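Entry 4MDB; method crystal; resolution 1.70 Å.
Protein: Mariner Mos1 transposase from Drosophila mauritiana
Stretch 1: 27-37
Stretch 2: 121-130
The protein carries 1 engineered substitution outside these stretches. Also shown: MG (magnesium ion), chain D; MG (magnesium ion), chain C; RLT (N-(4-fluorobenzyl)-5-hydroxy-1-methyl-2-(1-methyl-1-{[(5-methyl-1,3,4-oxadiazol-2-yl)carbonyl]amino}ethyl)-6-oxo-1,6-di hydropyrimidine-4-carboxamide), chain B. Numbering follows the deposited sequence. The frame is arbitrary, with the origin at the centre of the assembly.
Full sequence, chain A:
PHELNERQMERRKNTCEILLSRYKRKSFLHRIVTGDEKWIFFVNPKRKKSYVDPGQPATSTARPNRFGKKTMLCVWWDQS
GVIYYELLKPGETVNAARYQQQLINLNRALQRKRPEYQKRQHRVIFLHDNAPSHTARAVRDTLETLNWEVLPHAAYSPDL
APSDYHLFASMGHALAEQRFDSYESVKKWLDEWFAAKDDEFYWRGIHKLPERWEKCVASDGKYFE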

ATOM      1  N   SER A  27      -4.849  10.262 -16.697  1.00 14.47           N
ATOM      2  CA  SER A  27      -4.532   9.108 -15.851  1.00 14.84           C
ATOM      3  C   SER A  27      -3.158   9.175 -15.258  1.00 14.67           C
ATOM      4  O   SER A  27      -2.200   9.454 -15.972  1.00 14.62           O
ATOM      5  CB  SER A  27      -4.677   7.783 -16.596  1.00 15.86           C
ATOM      6  OG  SER A  27      -4.351   6.724 -15.769  1.00 16.56           O
ATOM      7  N   PHE A  28      -3.014   8.843 -13.964  1.00 13.41           N
ATOM      8  CA  PHE A  28      -1.746   8.909 -13.237  1.00 13.27           C
ATOM      9  C   PHE A  28      -1.438   7.588 -12.597  1.00 12.35           C
ATOM     10  O   PHE A  28      -0.485   7.429 -11.788  1.00 12.30           O
ATOM     11  CB  PHE A  28      -1.832   9.975 -12.166  1.00 14.56           C
ATOM     12  CG  PHE A  28      -3.022   9.824 -11.239  1.00 12.88           C
ATOM     13  CD1 PHE A  28      -4.275  10.418 -11.541  1.00 13.32           C
ATOM     14  CD2 PHE A  28      -2.894   9.146 -10.066  1.00 13.14           C
ATOM     15  CE1 PHE A  28      -5.331  10.329 -10.694  1.00 14.48           C
ATOM     16  CE2 PHE A  28      -4.002   9.012  -9.221  1.00 12.00           C
ATOM     17  CZ  PHE A  28      -5.208   9.609  -9.518  1.00 13.26           C
ATOM     18  N   LEU A  29      -2.215   6.585 -12.930  1.00 14.28           N
ATOM     19  CA  LEU A  29      -2.106   5.338 -12.204  1.00 12.30           C
ATOM     20  C   LEU A  29      -0.772   4.596 -12.338  1.00 13.08           C
ATOM     21  O   LEU A  29      -0.336   3.866 -11.424  1.00 13.28           O
ATOM     22  CB  LEU A  29      -3.169   4.373 -12.670  1.00 13.43           C
ATOM     23  CG  LEU A  29      -4.597   4.839 -12.575  1.00 14.01           C
ATOM     24  CD1 LEU A  29      -5.455   3.684 -13.026  1.00 15.72           C
ATOM     25  CD2 LEU A  29      -5.016   5.357 -11.210  1.00 13.74           C
ATOM     26  N   HIS A  30      -0.096   4.818 -13.473  1.00 12.55           N
ATOM     27  CA  HIS A  30       1.189   4.215 -13.727  1.00 13.36           C
ATOM     28  C   HIS A  30       2.317   4.825 -12.898  1.00 13.20           C
ATOM     29  O   HIS A  30       3.459   4.259 -12.842  1.00 13.28           O
ATOM     30  CB  HIS A  30       1.523   4.362 -15.226  1.00 14.90           C
ATOM     31  CG  HIS A  30       1.587   5.790 -15.679  1.00 16.15           C
ATOM     32  ND1 HIS A  30       0.466   6.576 -15.796  1.00 15.07           N
ATOM     33  CD2 HIS A  30       2.626   6.564 -16.069  1.00 18.14           C
ATOM     34  CE1 HIS A  30       0.817   7.774 -16.234  1.00 17.83           C
ATOM     35  NE2 HIS A  30       2.137   7.784 -16.406  1.00 17.79           N
ATOM     36  N   ARG A  31       2.047   5.939 -12.207  1.00 12.82           N
ATOM     37  CA  ARG A  31       3.026   6.534 -11.330  1.00 12.72           C
ATOM     38  C   ARG A  31       2.764   6.234  -9.852  1.00 11.44           C
ATOM     39  O   ARG A  31       3.478   6.730  -8.998  1.00 11.61           O
ATOM     40  CB  ARG A  31       3.145   8.056 -11.547  1.00 15.79           C
ATOM     41  CG  ARG A  31       3.442   8.326 -12.995  1.00 17.50           C
ATOM     42  CD  ARG A  31       3.846   9.738 -13.269  1.00 22.93           C
ATOM     43  NE  ARG A  31       2.766  10.709 -13.226  1.00 25.75           N
ATOM     44  CZ  ARG A  31       2.645  11.658 -12.306  1.00 25.22           C
ATOM     45  NH1 ARG A  31       3.532  11.784 -11.343  1.00 21.45           N
ATOM     46  NH2 ARG A  31       1.642  12.506 -12.397  1.00 27.33           N
ATOM     47  N   ILE A  32       1.763   5.418  -9.518  1.00 12.26           N
ATOM     48  CA  ILE A  32       1.441   5.151  -8.116  1.00 11.45           C
ATOM     49  C   ILE A  32       2.340   4.048  -7.555  1.00 11.03           C
ATOM     50  O   ILE A  32       2.542   2.973  -8.163  1.00 13.56           O
ATOM     51  CB  ILE A  32      -0.035   4.681  -7.970  1.00 12.11           C
ATOM     52  CG1 ILE A  32      -0.967   5.821  -8.298  1.00 12.57           C
ATOM     53  CG2 ILE A  32      -0.277   4.168  -6.583  1.00 13.85           C
ATOM     54  CD1 ILE A  32      -2.416   5.419  -8.319  1.00 13.05           C
ATOM     55  N   VAL A  33       2.898   4.352  -6.429  1.00 11.14           N
ATOM     56  CA  VAL A  33       3.565   3.401  -5.604  1.00 10.55           C
ATOM     57  C   VAL A  33       2.710   3.372  -4.325  1.00 10.70           C
ATOM     58  O   VAL A  33       2.377   4.416  -3.746  1.00 11.84           O
ATOM     59  CB  VAL A  33       4.984   3.913  -5.272  1.00 11.98           C
ATOM     60  CG1 VAL A  33       5.680   3.111  -4.178  1.00 13.57           C
ATOM     61  CG2 VAL A  33       5.852   3.961  -6.528  1.00 12.34           C
ATOM     62  N   THR A  34       2.419   2.157  -3.886  1.00  9.72           N
ATOM     63  CA  THR A  34       1.517   2.001  -2.724  1.00 10.01           C
ATOM     64  C   THR A  34       2.075   1.027  -1.752  1.00 10.73           C
ATOM     65  O   THR A  34       2.848   0.136  -2.113  1.00 11.18           O
ATOM     66  CB  THR A  34       0.086   1.747  -3.201  1.00 11.01           C
ATOM     67  OG1 THR A  34      -0.871   1.903  -2.144  1.00 10.84           O
ATOM     68  CG2 THR A  34      -0.124   0.352  -3.725  1.00 11.23           C
ATOM     69  N   GLY A  35       1.581   1.056  -0.514  1.00 10.50           N
ATOM     70  CA  GLY A  35       2.080   0.127   0.480  1.00 11.06           C
ATOM     71  C   GLY A  35       1.260   0.131   1.716  1.00 13.28           C
ATOM     72  O   GLY A  35       0.414   1.025   1.958  1.00 12.90           O
ATOM     73  N   ASP A  36       1.523  -0.859   2.533  1.00 11.05           N
ATOM     74  CA  ASP A  36       0.727  -1.056   3.791  1.00 11.73           C
ATOM     75  C   ASP A  36       1.429  -2.185   4.583  1.00 13.59           C
ATOM     76  O   ASP A  36       2.266  -2.961   4.075  1.00 11.93           O
ATOM     77  CB  ASP A  36      -0.692  -1.505   3.462  1.00 12.30           C
ATOM     78  CG  ASP A  36      -1.658  -1.442   4.640  1.00 12.26           C
ATOM     79  OD1 ASP A  36      -1.470  -0.545   5.467  1.00 11.39           O
ATOM     80  OD2 ASP A  36      -2.566  -2.327   4.574  1.00 11.32           O
ATOM     81  N   GLU A  37       1.029  -2.277   5.860  1.00 13.36           N
ATOM     82  CA  GLU A  37       1.532  -3.235   6.827  1.00 14.64           C
ATOM     83  C   GLU A  37       0.471  -4.296   7.103  1.00 15.33           C
ATOM     84  O   GLU A  37      -0.720  -3.998   7.162  1.00 14.80           O
ATOM     85  CB  GLU A  37       1.852  -2.471   8.125  1.00 14.58           C
ATOM     86  CG  GLU A  37       2.936  -1.426   8.019  1.00 15.90           C
ATOM     87  CD  GLU A  37       2.446   0.018   7.736  1.00 18.18           C
ATOM     88  OE1 GLU A  37       3.243   0.982   7.995  1.00 20.65           O
ATOM     89  OE2 GLU A  37       1.286   0.162   7.259  1.00 19.52           O
ATOM     90  N   GLN A 121      12.213  11.320 -14.759  1.00 34.03           N
ATOM     91  CA  GLN A 121      11.290  11.647 -15.818  1.00 43.86           C
ATOM     92  C   GLN A 121       9.938  11.539 -15.248  1.00 43.05           C
ATOM     93  O   GLN A 121       8.983  11.901 -15.909  1.00 40.00           O
ATOM     94  CB  GLN A 121      11.390  10.691 -16.967  1.00 48.56           C
ATOM     95  CG  GLN A 121      12.725  10.037 -17.106  1.00 55.58           C
ATOM     96  CD  GLN A 121      12.789   9.293 -18.383  1.00 65.25           C
ATOM     97  OE1 GLN A 121      12.089   8.296 -18.577  1.00 63.93           O
ATOM     98  NE2 GLN A 121      13.577   9.815 -19.302  1.00 73.39           N
ATOM     99  N   HIS A 122       9.852  11.002 -14.016  1.00 38.84           N
ATOM    100  CA  HIS A 122       8.527  10.626 -13.539  1.00 33.57           C
ATOM    101  C   HIS A 122       8.436  10.730 -12.021  1.00 26.80           C
ATOM    102  O   HIS A 122       9.141  10.027 -11.297  1.00 22.29           O
ATOM    103  CB  HIS A 122       8.179   9.206 -13.991  1.00 40.05           C
ATOM    104  CG  HIS A 122       7.336   9.155 -15.227  1.00 49.69           C
ATOM    105  ND1 HIS A 122       6.139   8.473 -15.285  1.00 53.68           N
ATOM    106  CD2 HIS A 122       7.517   9.702 -16.452  1.00 52.84           C
ATOM    107  CE1 HIS A 122       5.619   8.601 -16.493  1.00 54.80           C
ATOM    108  NE2 HIS A 122       6.436   9.342 -17.221  1.00 56.13           N
ATOM    109  N   ARG A 123       7.561  11.611 -11.545  1.00 16.43           N
ATOM    110  CA  ARG A 123       7.373  11.805 -10.119  1.00 15.71           C
ATOM    111  C   ARG A 123       6.519  10.712  -9.512  1.00 13.23           C
ATOM    112  O   ARG A 123       5.490  10.334 -10.064  1.00 15.51           O
ATOM    113  CB  ARG A 123       6.698  13.165  -9.906  1.00 14.50           C
ATOM    114  CG  ARG A 123       6.560  13.565  -8.479  1.00 14.76           C
ATOM    115  CD  ARG A 123       5.820  14.863  -8.329  1.00 14.79           C
ATOM    116  NE  ARG A 123       5.867  15.314  -6.925  1.00 15.91           N
ATOM    117  CZ  ARG A 123       5.150  16.328  -6.427  1.00 17.22           C
ATOM    118  NH1 ARG A 123       4.256  16.990  -7.181  1.00 18.76           N
ATOM    119  NH2 ARG A 123       5.270  16.696  -5.154  1.00 19.99           N
ATOM    120  N   VAL A 124       6.987  10.220  -8.393  1.00 14.23           N
ATOM    121  CA  VAL A 124       6.296   9.188  -7.636  1.00 13.49           C
ATOM    122  C   VAL A 124       5.013   9.791  -7.081  1.00 11.49           C
ATOM    123  O   VAL A 124       5.029  10.875  -6.468  1.00 12.26           O
ATOM    124  CB  VAL A 124       7.144   8.602  -6.525  1.00 13.20           C
ATOM    125  CG1 VAL A 124       6.269   7.723  -5.609  1.00 15.03           C
ATOM    126  CG2 VAL A 124       8.383   7.910  -7.135  1.00 15.78           C
ATOM    127  N   ILE A 125       3.914   9.043  -7.193  1.00 11.46           N
ATOM    128  CA  ILE A 125       2.712   9.352  -6.526  1.00 12.37           C
ATOM    129  C   ILE A 125       2.562   8.271  -5.426  1.00 12.68           C
ATOM    130  O   ILE A 125       2.365   7.122  -5.768  1.00 13.19           O
ATOM    131  CB  ILE A 125       1.507   9.375  -7.462  1.00 13.38           C
ATOM    132  CG1 ILE A 125       1.671  10.485  -8.498  1.00 14.04           C
ATOM    133  CG2 ILE A 125       0.178   9.500  -6.700  1.00 13.35           C
ATOM    134  CD1 ILE A 125       0.634  10.487  -9.577  1.00 14.79           C
ATOM    135  N   PHE A 126       2.463   8.649  -4.183  1.00 12.39           N
ATOM    136  CA  PHE A 126       2.550   7.687  -3.084  1.00 12.26           C
ATOM    137  C   PHE A 126       1.199   7.553  -2.436  1.00 13.75           C
ATOM    138  O   PHE A 126       0.587   8.547  -2.010  1.00 14.31           O
ATOM    139  CB  PHE A 126       3.578   8.147  -2.048  1.00 13.71           C
ATOM    140  CG  PHE A 126       4.015   7.116  -1.060  1.00 13.18           C
ATOM    141  CD1 PHE A 126       4.568   5.951  -1.463  1.00 12.28           C
ATOM    142  CD2 PHE A 126       3.905   7.363   0.310  1.00 12.80           C
ATOM    143  CE1 PHE A 126       5.056   5.028  -0.566  1.00 13.55           C
ATOM    144  CE2 PHE A 126       4.368   6.420   1.224  1.00 13.17           C
ATOM    145  CZ  PHE A 126       4.952   5.259   0.741  1.00 13.45           C
ATOM    146  N   LEU A 127       0.749   6.317  -2.325  1.00 11.38           N
ATOM    147  CA  LEU A 127      -0.535   6.022  -1.692  1.00 12.07           C
ATOM    148  C   LEU A 127      -0.342   5.135  -0.511  1.00 13.18           C
ATOM    149  O   LEU A 127       0.041   3.940  -0.645  1.00 11.61           O
ATOM    150  CB  LEU A 127      -1.512   5.418  -2.706  1.00 13.38           C
ATOM    151  CG  LEU A 127      -2.906   4.933  -2.213  1.00 14.21           C
ATOM    152  CD1 LEU A 127      -3.637   6.154  -1.701  1.00 16.06           C
ATOM    153  CD2 LEU A 127      -3.572   4.338  -3.428  1.00 16.69           C
ATOM    154  N   HIS A 128      -0.556   5.738   0.651  1.00 12.55           N
ATOM    155  CA  HIS A 128      -0.528   4.980   1.901  1.00 12.09           C
ATOM    156  C   HIS A 128      -1.643   5.439   2.795  1.00 13.07           C
ATOM    157  O   HIS A 128      -2.196   6.492   2.600  1.00 12.19           O
ATOM    158  CB  HIS A 128       0.880   5.039   2.608  1.00 13.70           C
ATOM    159  CG  HIS A 128       1.308   6.365   3.114  1.00 13.72           C
ATOM    160  ND1 HIS A 128       2.423   6.511   3.917  1.00 15.35           N
ATOM    161  CD2 HIS A 128       0.840   7.621   2.906  1.00 14.93           C
ATOM    162  CE1 HIS A 128       2.588   7.784   4.218  1.00 15.49           C
ATOM    163  NE2 HIS A 128       1.654   8.481   3.612  1.00 15.18           N
ATOM    164  N   ASP A 129      -1.924   4.635   3.804  1.00 14.40           N
ATOM    165  CA  ASP A 129      -3.013   5.023   4.698  1.00 14.10           C
ATOM    166  C   ASP A 129      -2.613   5.972   5.833  1.00 17.89           C
ATOM    167  O   ASP A 129      -1.478   6.400   5.954  1.00 17.34           O
ATOM    168  CB  ASP A 129      -3.775   3.786   5.100  1.00 13.88           C
ATOM    169  CG  ASP A 129      -3.063   2.861   6.074  1.00 12.84           C
ATOM    170  OD1 ASP A 129      -2.218   3.350   6.794  1.00 14.20           O
ATOM    171  OD2 ASP A 129      -3.303   1.587   6.092  1.00 14.45           O
ATOM    172  N   ASN A 130      -3.608   6.307   6.671  1.00 21.03           N
ATOM    173  CA  ASN A 130      -3.447   7.330   7.692  1.00 25.51           C
ATOM    174  C   ASN A 130      -3.000   6.871   9.044  1.00 22.39           C
ATOM    175  O   ASN A 130      -3.277   7.545  10.022  1.00 26.20           O
ATOM    176  CB  ASN A 130      -4.774   8.096   7.887  1.00 29.38           C
ATOM    177  CG  ASN A 130      -5.275   8.670   6.631  1.00 31.75           C
ATOM    178  OD1 ASN A 130      -4.724   9.659   6.140  1.00 34.65           O
ATOM    179  ND2 ASN A 130      -6.245   7.977   6.009  1.00 33.83           N
TER
HETATM  180 MG    MG D 403      -2.619  -0.084   7.133  1.00 13.35          MG
HETATM  181 MG    MG C 402      -4.236  -2.840   5.406  1.00 13.34          MG
HETATM  182  CAA RLT B 401      -8.921   5.468  10.839  1.00 50.49           C
HETATM  183  CAB RLT B 401      -8.251  -3.615   7.504  1.00 24.29           C
HETATM  184  CAC RLT B 401     -10.027  -1.653   9.039  1.00 27.77           C
HETATM  185  CAD RLT B 401      -8.417  -2.994  10.822  1.00 31.69           C
HETATM  186  OAE RLT B 401      -3.680   0.591   8.748  1.00 16.88           O
HETATM  187  OAF RLT B 401      -8.874   1.130   9.040  1.00 44.73           O
HETATM  188  OAG RLT B 401      -6.136  -3.182   6.273  1.00 18.36           O
HETATM  189  OAH RLT B 401      -4.299  -1.305   6.757  1.00 18.02           O
HETATM  190  FAI RLT B 401      -6.646   6.887  10.527  1.00 42.41           F
HETATM  191  CAJ RLT B 401      -5.743   4.875   9.596  1.00 36.53           C
HETATM  192  CAK RLT B 401      -5.779   5.173  11.966  1.00 35.20           C
HETATM  193  CAL RLT B 401      -5.156   3.605   9.769  1.00 35.68           C
HETATM  194  CAM RLT B 401      -5.195   3.912  12.148  1.00 35.15           C
HETATM  195  CAN RLT B 401      -4.264   1.748  11.303  1.00 32.82           C
HETATM  196  NAO RLT B 401      -8.607   3.580  12.682  1.00 56.22           N
HETATM  197  NAP RLT B 401      -8.569   2.171  12.507  1.00 58.65           N
HETATM  198  NAQ RLT B 401      -6.781  -0.697   9.526  1.00 24.14           N
HETATM  199  NAR RLT B 401      -5.094   0.795  10.555  1.00 28.32           N
HETATM  200  NAS RLT B 401      -8.752  -0.427  10.781  1.00 34.50           N
HETATM  201  OAT RLT B 401      -8.848   3.157  10.484  1.00 52.76           O
HETATM  202  CAU RLT B 401      -4.733   0.405   9.297  1.00 25.60           C
HETATM  203  CAV RLT B 401      -8.769   0.824  10.239  1.00 43.29           C
HETATM  204  CAW RLT B 401      -8.778   4.101  11.439  1.00 49.86           C
HETATM  205  CAX RLT B 401      -6.061   5.668  10.703  1.00 38.08           C
HETATM  206  CAY RLT B 401      -4.869   3.112  11.063  1.00 32.73           C
HETATM  207  CAZ RLT B 401      -5.313  -1.391   7.630  1.00 19.90           C
HETATM  208  CBA RLT B 401      -8.694   1.981  11.166  1.00 49.40           C
HETATM  209  CBB RLT B 401      -5.637  -0.535   8.756  1.00 23.01           C
HETATM  210  CBC RLT B 401      -7.696  -1.642   9.187  1.00 23.27           C
HETATM  211  CBD RLT B 401      -6.294  -2.372   7.238  1.00 22.31           C
HETATM  212  NBE RLT B 401      -7.429  -2.493   8.058  1.00 28.46           N
HETATM  213  CBF RLT B 401      -8.985  -1.709  10.155  1.00 29.64           C
HETATM  214  O   HOH W   1      -0.724   2.014   4.256  1.00 12.97           O
HETATM  215  O   HOH W   2      -1.063   1.060   7.901  1.00 14.80           O
HETATM  216  O   HOH W   3      -3.347  -4.299   6.531  1.00 15.01           O
HETATM  217  O   HOH W   4      -1.763  -1.669   8.204  1.00 14.76           O

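The apolar centre of the contact is built around I125, whose CD1 lies 3.6 Å from F28 CB and, at the same distance, from R31 CZ, over one face of the guanidinium. On that side of the sheet I32 packs against I125 (CG1 to CG2, 4.2 Å) and reaches the next residue of the same face, L127 (CG2 to CB, 4.3 Å). The other face carries V33, with CG2 3.9 Å from V124 CG1 and CG1 4.1 Å from F126 CD1.

Between these two layers of side chains the strands run parallel, pairing I32 with I125, V33 with F126 and T34 with L127. The hydrogen bonds alternate accordingly: I125 N to R31 O (3.0 Å), V33 N to I125 O (2.9 Å) and L127 N to V33 O (2.9 Å), all nearly straight. L127 O then accepts twice, from T34 OG1 at 2.7 Å and from G35 N at 3.3 Å, the latter bent to 145° and so less straight than the three backbone bonds before it.

At one end, R31 NH1 donates to R123 O (2.8 Å), while the H30 and H122 rings meet rim to rim. At the other, D36 OD1 and D129 OD2 approach to 2.9 Å because both bind the chain D magnesium, each at 2.1 Å from MG. Water 1 joins the two stretches: its O donates to G35 O (2.7 Å) and D36 OD1 (2.9 Å) and accepts from D129 N (2.9 Å).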